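Local atomic coordinates of phosphoglycerate kinase (Coxiella burnetii, PDB entry 4NG4), a protein that catalyses the ATP-dependent interconversion of 3-phosphoglycerate and 1,3-bisphosphoglycerate in glycolysis, folding as two domains that bind the phosphoglycerate and the nucleotide separately. Residues E31-P36 against I67-G72; E82-P87 against L119-R124; V148-A153 against G175-S180. All coordinates share one frame; numbering follows the deposited sequence.

Contact 1: residues E31-P36 against I67-G72; sequences EDLNVP and ILSHLG
The hydroxyl oxygen of S69 sits among three backbone groups where two neighbouring parallel strands run out into loops. The amide of L33 donates to S69 OG from N at 2.9 Å, while the single hydroxyl proton has two carbonyl oxygens at hand, E31 O and H70 O. With OG anti to the backbone N of S69 (chi1 -168°), the hydroxyl is turned toward the 31-33 backbone. On the strand side, E31 N gives L68 O a nearly linear bond of 2.7 Å. Beyond, L33 CD1 rests on I67 CG2 at 3.8 Å, the two side chains crossing at about a right angle in the layer under helix 46-60. Toward the loops, N34 lays CB against H70 NE2 at 3.3 Å, its amide tilted 49° from the imidazole plane, and N34 OD1 accepts from G72 N at 2.9 Å with the donor above the carbonyl plane. D32 OD1 approaches H70 CE1 at 3.3 Å, and H70 ND1 is hydrogen-bonded to R30 NH1. S69 OG and N34 OD1 tie the two loops together, which probably helps hold the predicted phosphoglycerate ligands D32, L33, N34, H70, L71 and G72 in place.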
loop_
_atom_site.group_PDB
_atom_site.type_symbol
_atom_site.label_atom_id
_atom_site.label_comp_id
_atom_site.label_asym_id
_atom_site.label_seq_id
_atom_site.Cartn_x
_atom_site.Cartn_y
_atom_site.Cartn_z
ATOM N N GLU A 31 9.897 -11.262 -6.595
ATOM C CA GLU A 31 8.460 -11.063 -6.671
ATOM C C GLU A 31 7.815 -11.245 -5.285
ATOM O O GLU A 31 8.439 -11.755 -4.353
ATOM C CB GLU A 31 7.859 -12.053 -7.663
ATOM C CG GLU A 31 8.405 -11.944 -9.086
ATOM C CD GLU A 31 7.748 -10.855 -9.903
ATOM O OE1 GLU A 31 6.801 -10.224 -9.402
ATOM O OE2 GLU A 31 8.184 -10.635 -11.065
ATOM N N ASP A 32 6.569 -10.782 -5.173
ATOM C CA ASP A 32 5.727 -10.954 -3.992
ATOM C C ASP A 32 4.705 -12.023 -4.363
ATOM O O ASP A 32 3.637 -11.738 -4.868
ATOM C CB ASP A 32 5.061 -9.626 -3.604
ATOM C CG ASP A 32 4.195 -9.728 -2.344
ATOM O OD1 ASP A 32 4.105 -10.805 -1.713
ATOM O OD2 ASP A 32 3.580 -8.706 -1.962
ATOM N N LEU A 33 5.084 -13.268 -4.135
ATOM C CA LEU A 33 4.215 -14.432 -4.350
ATOM C C LEU A 33 3.700 -14.974 -3.008
ATOM O O LEU A 33 3.324 -16.131 -2.922
ATOM C CB LEU A 33 5.005 -15.520 -5.093
ATOM C CG LEU A 33 5.852 -15.018 -6.275
ATOM C CD1 LEU A 33 6.480 -16.192 -7.039
ATOM C CD2 LEU A 33 5.032 -14.133 -7.216
ATOM N N ASN A 34 3.682 -14.109 -1.988
ATOM C CA ASN A 34 3.321 -14.438 -0.592
ATOM C C ASN A 34 1.815 -14.641 -0.446
ATOM O O ASN A 34 1.124 -13.815 0.122
ATOM C CB ASN A 34 3.813 -13.301 0.343
ATOM C CG ASN A 34 3.543 -13.561 1.805
ATOM O OD1 ASN A 34 3.549 -14.684 2.260
ATOM N ND2 ASN A 34 3.319 -12.503 2.551
ATOM N N VAL A 35 1.330 -15.754 -0.959
ATOM C CA VAL A 35 -0.098 -16.008 -1.050
ATOM C C VAL A 35 -0.661 -16.583 0.249
ATOM O O VAL A 35 0.049 -17.259 0.976
ATOM C CB VAL A 35 -0.414 -16.973 -2.221
ATOM C CG1 VAL A 35 0.026 -16.360 -3.549
ATOM C CG2 VAL A 35 0.259 -18.315 -1.998
ATOM N N PRO A 36 -1.949 -16.318 0.540
ATOM C CA PRO A 36 -2.670 -16.996 1.638
ATOM C C PRO A 36 -2.776 -18.516 1.434
ATOM O O PRO A 36 -2.797 -18.975 0.293
ATOM C CB PRO A 36 -4.067 -16.367 1.586
ATOM C CG PRO A 36 -3.905 -15.106 0.835
ATOM C CD PRO A 36 -2.793 -15.315 -0.132
ATOM N N ILE A 67 13.175 -17.119 -10.169
ATOM C CA ILE A 67 12.101 -16.381 -9.511
ATOM C C ILE A 67 12.274 -16.411 -7.998
ATOM O O ILE A 67 12.287 -17.473 -7.390
ATOM C CB ILE A 67 10.716 -16.957 -9.847
ATOM C CG1 ILE A 67 10.503 -17.024 -11.368
ATOM C CG2 ILE A 67 9.634 -16.105 -9.185
ATOM C CD1 ILE A 67 9.294 -17.842 -11.773
ATOM N N LEU A 68 12.361 -15.237 -7.392
ATOM C CA LEU A 68 12.676 -15.110 -5.972
ATOM C C LEU A 68 11.459 -14.566 -5.201
ATOM O O LEU A 68 10.792 -13.651 -5.673
ATOM C CB LEU A 68 13.876 -14.179 -5.827
ATOM C CG LEU A 68 14.889 -14.484 -4.735
ATOM C CD1 LEU A 68 15.516 -15.892 -4.872
ATOM C CD2 LEU A 68 15.940 -13.392 -4.768
ATOM N N SER A 69 11.143 -15.150 -4.050
ATOM C CA SER A 69 10.007 -14.674 -3.253
ATOM C C SER A 69 10.045 -15.084 -1.788
ATOM O O SER A 69 10.779 -15.986 -1.390
ATOM C CB SER A 69 8.668 -15.136 -3.833
ATOM O OG SER A 69 7.601 -14.432 -3.215
ATOM N N HIS A 70 9.245 -14.385 -0.988
ATOM C CA HIS A 70 9.094 -14.731 0.406
ATOM C C HIS A 70 7.775 -15.475 0.555
ATOM O O HIS A 70 6.996 -15.540 -0.391
ATOM C CB HIS A 70 9.183 -13.489 1.304
ATOM C CG HIS A 70 8.055 -12.526 1.129
ATOM N ND1 HIS A 70 7.964 -11.676 0.049
ATOM C CD2 HIS A 70 6.970 -12.275 1.902
ATOM C CE1 HIS A 70 6.873 -10.938 0.164
ATOM N NE2 HIS A 70 6.248 -11.289 1.275
ATOM N N LEU A 71 7.555 -16.077 1.724
ATOM C CA LEU A 71 6.277 -16.720 2.053
ATOM C C LEU A 71 6.171 -16.822 3.559
ATOM O O LEU A 71 7.006 -17.443 4.198
ATOM C CB LEU A 71 6.180 -18.106 1.425
ATOM C CG LEU A 71 4.799 -18.762 1.373
ATOM C CD1 LEU A 71 4.899 -20.157 0.753
ATOM C CD2 LEU A 71 4.194 -18.871 2.737
ATOM N N GLY A 72 5.156 -16.194 4.124
ATOM C CA GLY A 72 4.978 -16.182 5.562
ATOM C C GLY A 72 6.160 -15.623 6.344
ATOM O O GLY A 72 6.933 -14.795 5.844
#

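Contact 2: residues E82-P87 against L119-R124; sequences EFSLAP and LCENVR
E121 meets S84 and L85, in the turn before helix 86-94, with both oxygens of its carboxylate. E121 OE2 takes the hydroxyl proton of S84 OG on its syn lone pair, and E121 OE1 takes the amide of L85 from N at 2.9 Å, also syn and almost straight (176°). CG of E121 is anti to the backbone N (chi1 -179°), and a bend at chi2 then brings CD round toward the turn. Beside it L85 forms the densely packed part: its CB lies 3.8 Å from L119 CD2, and its CD1 is 4.0 Å from L119 CD1 and also lies against the strand carbonyl C120 O. L85 is the N-cap residue of the helix, which packs on the parallel sheet of this alpha/beta domain through V88, A89 and L92 against L119. The other side is looser. There the partly exposed F83 offers its carbonyl more than its ring: N122 ND2 donates to F83 O at 3.0 Å, in plane and on a lone pair, and also to L71 O. N122 OD1 accepts from R124 N at 3.1 Å, closing an Asx turn that leads into R124, a predicted substrate ligand whose NH1 is bonded to G72 O.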
loop_
_atom_site.group_PDB
_atom_site.type_symbol
_atom_site.label_atom_id
_atom_site.label_comp_id
_atom_site.label_asym_id
_atom_site.label_seq_id
_atom_site.Cartn_x
_atom_site.Cartn_y
_atom_site.Cartn_z
ATOM N N GLU A 82 5.296 -26.013 5.639
ATOM C CA GLU A 82 4.312 -24.958 5.890
ATOM C C GLU A 82 4.668 -23.624 5.190
ATOM O O GLU A 82 3.786 -22.879 4.785
ATOM C CB GLU A 82 4.192 -24.747 7.410
ATOM C CG GLU A 82 2.947 -24.036 7.869
ATOM C CD GLU A 82 2.781 -24.085 9.387
ATOM O OE1 GLU A 82 1.836 -24.756 9.866
ATOM O OE2 GLU A 82 3.603 -23.464 10.105
ATOM N N PHE A 83 5.952 -23.334 5.048
ATOM C CA PHE A 83 6.396 -22.119 4.395
ATOM C C PHE A 83 7.216 -22.444 3.144
ATOM O O PHE A 83 8.160 -21.737 2.795
ATOM C CB PHE A 83 7.222 -21.275 5.376
ATOM C CG PHE A 83 6.525 -21.006 6.696
ATOM C CD1 PHE A 83 5.519 -20.044 6.784
ATOM C CD2 PHE A 83 6.882 -21.703 7.852
ATOM C CE1 PHE A 83 4.874 -19.792 7.992
ATOM C CE2 PHE A 83 6.234 -21.444 9.068
ATOM C CZ PHE A 83 5.237 -20.495 9.132
ATOM N N SER A 84 6.840 -23.510 2.459
ATOM C CA SER A 84 7.486 -23.876 1.210
ATOM C C SER A 84 6.760 -23.223 0.024
ATOM O O SER A 84 5.534 -23.205 -0.019
ATOM C CB SER A 84 7.491 -25.401 1.055
ATOM O OG SER A 84 8.313 -25.813 -0.028
ATOM N N LEU A 85 7.509 -22.703 -0.943
ATOM C CA LEU A 85 6.916 -22.191 -2.174
ATOM C C LEU A 85 6.496 -23.312 -3.158
ATOM O O LEU A 85 6.288 -23.064 -4.350
ATOM C CB LEU A 85 7.895 -21.224 -2.859
ATOM C CG LEU A 85 7.994 -19.820 -2.272
ATOM C CD1 LEU A 85 9.131 -19.022 -2.911
ATOM C CD2 LEU A 85 6.666 -19.092 -2.425
ATOM N N ALA A 86 6.359 -24.539 -2.665
ATOM C CA ALA A 86 6.002 -25.687 -3.508
ATOM C C ALA A 86 4.658 -25.494 -4.217
ATOM O O ALA A 86 4.610 -25.561 -5.443
ATOM C CB ALA A 86 6.010 -27.010 -2.680
ATOM N N PRO A 87 3.565 -25.237 -3.459
ATOM C CA PRO A 87 2.247 -25.034 -4.099
ATOM C C PRO A 87 2.242 -23.898 -5.130
ATOM O O PRO A 87 1.531 -23.963 -6.131
ATOM C CB PRO A 87 1.321 -24.713 -2.916
ATOM C CG PRO A 87 1.995 -25.312 -1.721
ATOM C CD PRO A 87 3.466 -25.111 -1.989
ATOM N N LEU A 119 11.863 -21.490 -9.606
ATOM C CA LEU A 119 11.452 -20.752 -8.406
ATOM C C LEU A 119 12.305 -21.197 -7.226
ATOM O O LEU A 119 12.223 -22.345 -6.787
ATOM C CB LEU A 119 9.962 -20.984 -8.103
ATOM C CG LEU A 119 9.365 -20.338 -6.846
ATOM C CD1 LEU A 119 9.476 -18.819 -6.887
ATOM C CD2 LEU A 119 7.927 -20.775 -6.676
ATOM N N CYS A 120 13.131 -20.277 -6.732
ATOM C CA CYS A 120 13.943 -20.509 -5.548
ATOM C C CYS A 120 13.032 -20.649 -4.329
ATOM O O CYS A 120 11.983 -19.974 -4.235
ATOM C CB CYS A 120 14.922 -19.347 -5.336
ATOM S SG CYS A 120 16.145 -19.120 -6.679
ATOM N N GLU A 121 13.448 -21.507 -3.394
ATOM C CA GLU A 121 12.681 -21.740 -2.185
ATOM C C GLU A 121 12.672 -20.474 -1.305
ATOM O O GLU A 121 13.652 -19.727 -1.283
ATOM C CB GLU A 121 13.255 -22.938 -1.433
ATOM C CG GLU A 121 12.531 -23.318 -0.154
ATOM C CD GLU A 121 11.032 -23.471 -0.321
ATOM O OE1 GLU A 121 10.344 -22.450 -0.569
ATOM O OE2 GLU A 121 10.531 -24.606 -0.164
ATOM N N ASN A 122 11.542 -20.235 -0.628
ATOM C CA ASN A 122 11.361 -19.137 0.340
ATOM C C ASN A 122 12.685 -18.502 0.812
ATOM O O ASN A 122 13.514 -19.147 1.450
ATOM C CB ASN A 122 10.561 -19.673 1.542
ATOM C CG ASN A 122 9.994 -18.585 2.417
ATOM O OD1 ASN A 122 10.343 -17.404 2.296
ATOM N ND2 ASN A 122 9.111 -18.982 3.321
ATOM N N VAL A 123 12.878 -17.234 0.478
ATOM C CA VAL A 123 14.122 -16.532 0.783
ATOM C C VAL A 123 14.300 -16.275 2.254
ATOM O O VAL A 123 15.403 -16.005 2.700
ATOM C CB VAL A 123 14.155 -15.156 0.131
ATOM C CG1 VAL A 123 14.276 -15.292 -1.357
ATOM C CG2 VAL A 123 12.919 -14.350 0.525
ATOM N N ARG A 124 13.195 -16.299 2.993
ATOM C CA ARG A 124 13.207 -16.074 4.432
ATOM C C ARG A 124 13.666 -17.281 5.257
ATOM O O ARG A 124 13.726 -17.198 6.481
ATOM C CB ARG A 124 11.826 -15.624 4.882
ATOM C CG ARG A 124 11.457 -14.257 4.353
ATOM C CD ARG A 124 10.240 -13.702 5.060
ATOM N NE ARG A 124 9.977 -12.341 4.629
ATOM C CZ ARG A 124 8.864 -11.666 4.889
ATOM N NH1 ARG A 124 7.867 -12.211 5.585
ATOM N NH2 ARG A 124 8.746 -10.434 4.445
#

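Contact 3: residues V148-A153 against G175-S180; sequences VMDAFA and GPLLIS
D150 reaches from the end of strand 146-149 to the first turn of helix 176-190, next to G175 at that helix's N-cap. The setting is the open alpha/beta sheet of one domain: strands 146-149 and 171-174 lie side by side, joined through helix 160-168 in a beta-alpha-beta crossover, and helix 176-190 starts directly after the second of them. Followed outward, the D150 side chain first brings CB 4.0 Å from G175 CA. CG, anti to the backbone N (chi1 -167°), stands 3.9 Å from L177 CB, the two side chains crossing at a slant. OD1 then accepts the amide of L177 from N at 2.9 Å on its syn lone pair, though the bond is bent to 137°, and it also borders the carbonyl carbon of G175. OD2 is hydrogen-bonded to the hydroxyl OG1 of T54 on helix 46-60, and both methyls of L177, CD1 and CD2, lie about 4.1 Å from D150 OD2, on one side of it. The helix N-terminus would tend to favour negative charge on D150, the nearby E31 carboxylate to oppose it. The backbone adds a second tie, G175 N to M149 O at 3.1 Å, with the donor well above the carbonyl plane, and V148 CG1 lies against the glycine backbone 3.4 Å from G175 N. Deeper in, L178 CD1 meets M149 CG at 3.7 Å, crossing the methionine at about a right angle, and L178 CG lies near the plane of the F152 ring, at its edge. M149 and F152 also touch the C-terminal helix 392-401. Within the helix, S180 N and S180 OG approach P176 O from opposite faces of its carbonyl plane.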
loop_
_atom_site.group_PDB
_atom_site.type_symbol
_atom_site.label_atom_id
_atom_site.label_comp_id
_atom_site.label_asym_id
_atom_site.label_seq_id
_atom_site.Cartn_x
_atom_site.Cartn_y
_atom_site.Cartn_z
ATOM N N VAL A 148 16.317 -8.014 -10.867
ATOM C CA VAL A 148 15.116 -7.233 -11.124
ATOM C C VAL A 148 14.252 -7.178 -9.862
ATOM O O VAL A 148 13.630 -8.181 -9.495
ATOM C CB VAL A 148 14.303 -7.843 -12.276
ATOM C CG1 VAL A 148 13.137 -6.952 -12.626
ATOM C CG2 VAL A 148 15.177 -8.029 -13.476
ATOM N N MET A 149 14.237 -6.023 -9.192
ATOM C CA MET A 149 13.354 -5.801 -8.053
ATOM C C MET A 149 11.976 -5.462 -8.569
ATOM O O MET A 149 11.724 -4.333 -8.982
ATOM C CB MET A 149 13.864 -4.675 -7.142
ATOM C CG MET A 149 12.978 -4.386 -5.906
ATOM S SD MET A 149 12.405 -5.867 -5.050
ATOM C CE MET A 149 12.074 -5.233 -3.413
ATOM N N ASP A 150 11.085 -6.445 -8.519
ATOM C CA ASP A 150 9.721 -6.300 -8.993
ATOM C C ASP A 150 8.739 -6.514 -7.838
ATOM O O ASP A 150 7.664 -7.068 -8.051
ATOM C CB ASP A 150 9.487 -7.328 -10.100
ATOM C CG ASP A 150 8.221 -7.080 -10.890
ATOM O OD1 ASP A 150 7.950 -5.910 -11.261
ATOM O OD2 ASP A 150 7.502 -8.075 -11.158
ATOM N N ALA A 151 9.103 -6.060 -6.631
ATOM C CA ALA A 151 8.332 -6.351 -5.406
ATOM C C ALA A 151 8.093 -5.133 -4.473
ATOM O O ALA A 151 8.606 -5.083 -3.339
ATOM C CB ALA A 151 9.019 -7.474 -4.642
ATOM N N PHE A 152 7.290 -4.172 -4.941
ATOM C CA PHE A 152 7.027 -2.941 -4.181
ATOM C C PHE A 152 6.464 -3.195 -2.771
ATOM O O PHE A 152 6.782 -2.452 -1.834
ATOM C CB PHE A 152 6.084 -2.009 -4.956
ATOM C CG PHE A 152 5.858 -0.669 -4.290
ATOM C CD1 PHE A 152 6.720 0.395 -4.531
ATOM C CD2 PHE A 152 4.793 -0.470 -3.432
ATOM C CE1 PHE A 152 6.527 1.630 -3.923
ATOM C CE2 PHE A 152 4.593 0.759 -2.829
ATOM C CZ PHE A 152 5.464 1.811 -3.073
ATOM N N ALA A 153 5.629 -4.218 -2.608
ATOM C CA ALA A 153 5.084 -4.548 -1.280
ATOM C C ALA A 153 6.156 -4.921 -0.246
ATOM O O ALA A 153 5.867 -4.987 0.949
ATOM C CB ALA A 153 4.067 -5.667 -1.385
ATOM N N GLY A 175 11.352 -4.062 -12.084
ATOM C CA GLY A 175 10.437 -4.715 -13.013
ATOM C C GLY A 175 9.231 -3.836 -13.280
ATOM O O GLY A 175 9.088 -2.785 -12.653
ATOM N N PRO A 176 8.343 -4.260 -14.203
ATOM C CA PRO A 176 7.162 -3.467 -14.582
ATOM C C PRO A 176 6.083 -3.269 -13.493
ATOM O O PRO A 176 5.373 -2.269 -13.519
ATOM C CB PRO A 176 6.593 -4.226 -15.789
ATOM C CG PRO A 176 7.104 -5.587 -15.663
ATOM C CD PRO A 176 8.441 -5.495 -14.996
ATOM N N LEU A 177 5.955 -4.185 -12.539
ATOM C CA LEU A 177 4.964 -3.997 -11.469
ATOM C C LEU A 177 5.360 -2.851 -10.546
ATOM O O LEU A 177 4.563 -1.959 -10.290
ATOM C CB LEU A 177 4.742 -5.283 -10.671
ATOM C CG LEU A 177 3.650 -6.186 -11.235
ATOM C CD1 LEU A 177 3.948 -6.570 -12.683
ATOM C CD2 LEU A 177 3.506 -7.417 -10.362
ATOM N N LEU A 178 6.605 -2.874 -10.077
ATOM C CA LEU A 178 7.151 -1.798 -9.258
ATOM C C LEU A 178 7.073 -0.519 -10.076
ATOM O O LEU A 178 6.856 0.560 -9.515
ATOM C CB LEU A 178 8.586 -2.137 -8.820
ATOM C CG LEU A 178 9.280 -1.273 -7.767
ATOM C CD1 LEU A 178 10.328 -2.089 -7.059
ATOM C CD2 LEU A 178 9.905 -0.013 -8.388
ATOM N N ILE A 179 7.171 -0.672 -11.407
ATOM C CA ILE A 179 6.995 0.450 -12.327
ATOM C C ILE A 179 5.559 0.980 -12.329
ATOM O O ILE A 179 5.353 2.185 -12.224
ATOM C CB ILE A 179 7.413 0.118 -13.773
ATOM C CG1 ILE A 179 8.931 -0.038 -13.874
ATOM C CG2 ILE A 179 6.971 1.216 -14.719
ATOM C CD1 ILE A 179 9.402 -0.617 -15.196
ATOM N N SER A 180 4.569 0.102 -12.452
ATOM C CA SER A 180 3.181 0.551 -12.438
ATOM C C SER A 180 2.891 1.271 -11.134
ATOM O O SER A 180 2.396 2.403 -11.138
ATOM C CB SER A 180 2.209 -0.618 -12.614
ATOM O OG SER A 180 2.540 -1.373 -13.769
#

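All three contacts belong to one six-stranded parallel sheet, at the ends of its strands, and follow in series along the chain. Contacts 1 and 2 have centres about 8 Å apart and use the adjacent strands 64-69 and 117-120. Contact 3 starts from strand 146-149, the neighbour of strand 26-31 on the side away from strand 64-69; its centre is about 13 Å from that of contact 1 and about 20 Å from that of contact 2, which it does not touch. Between contacts 1 and 3 the carboxylates of E31 and D150 come close. Contacts 1 and 2 thus bring together predicted phosphoglycerate ligands, whereas contact 3 fixes the start of helix 176-190, after which the chain enters the nucleotide-binding domain.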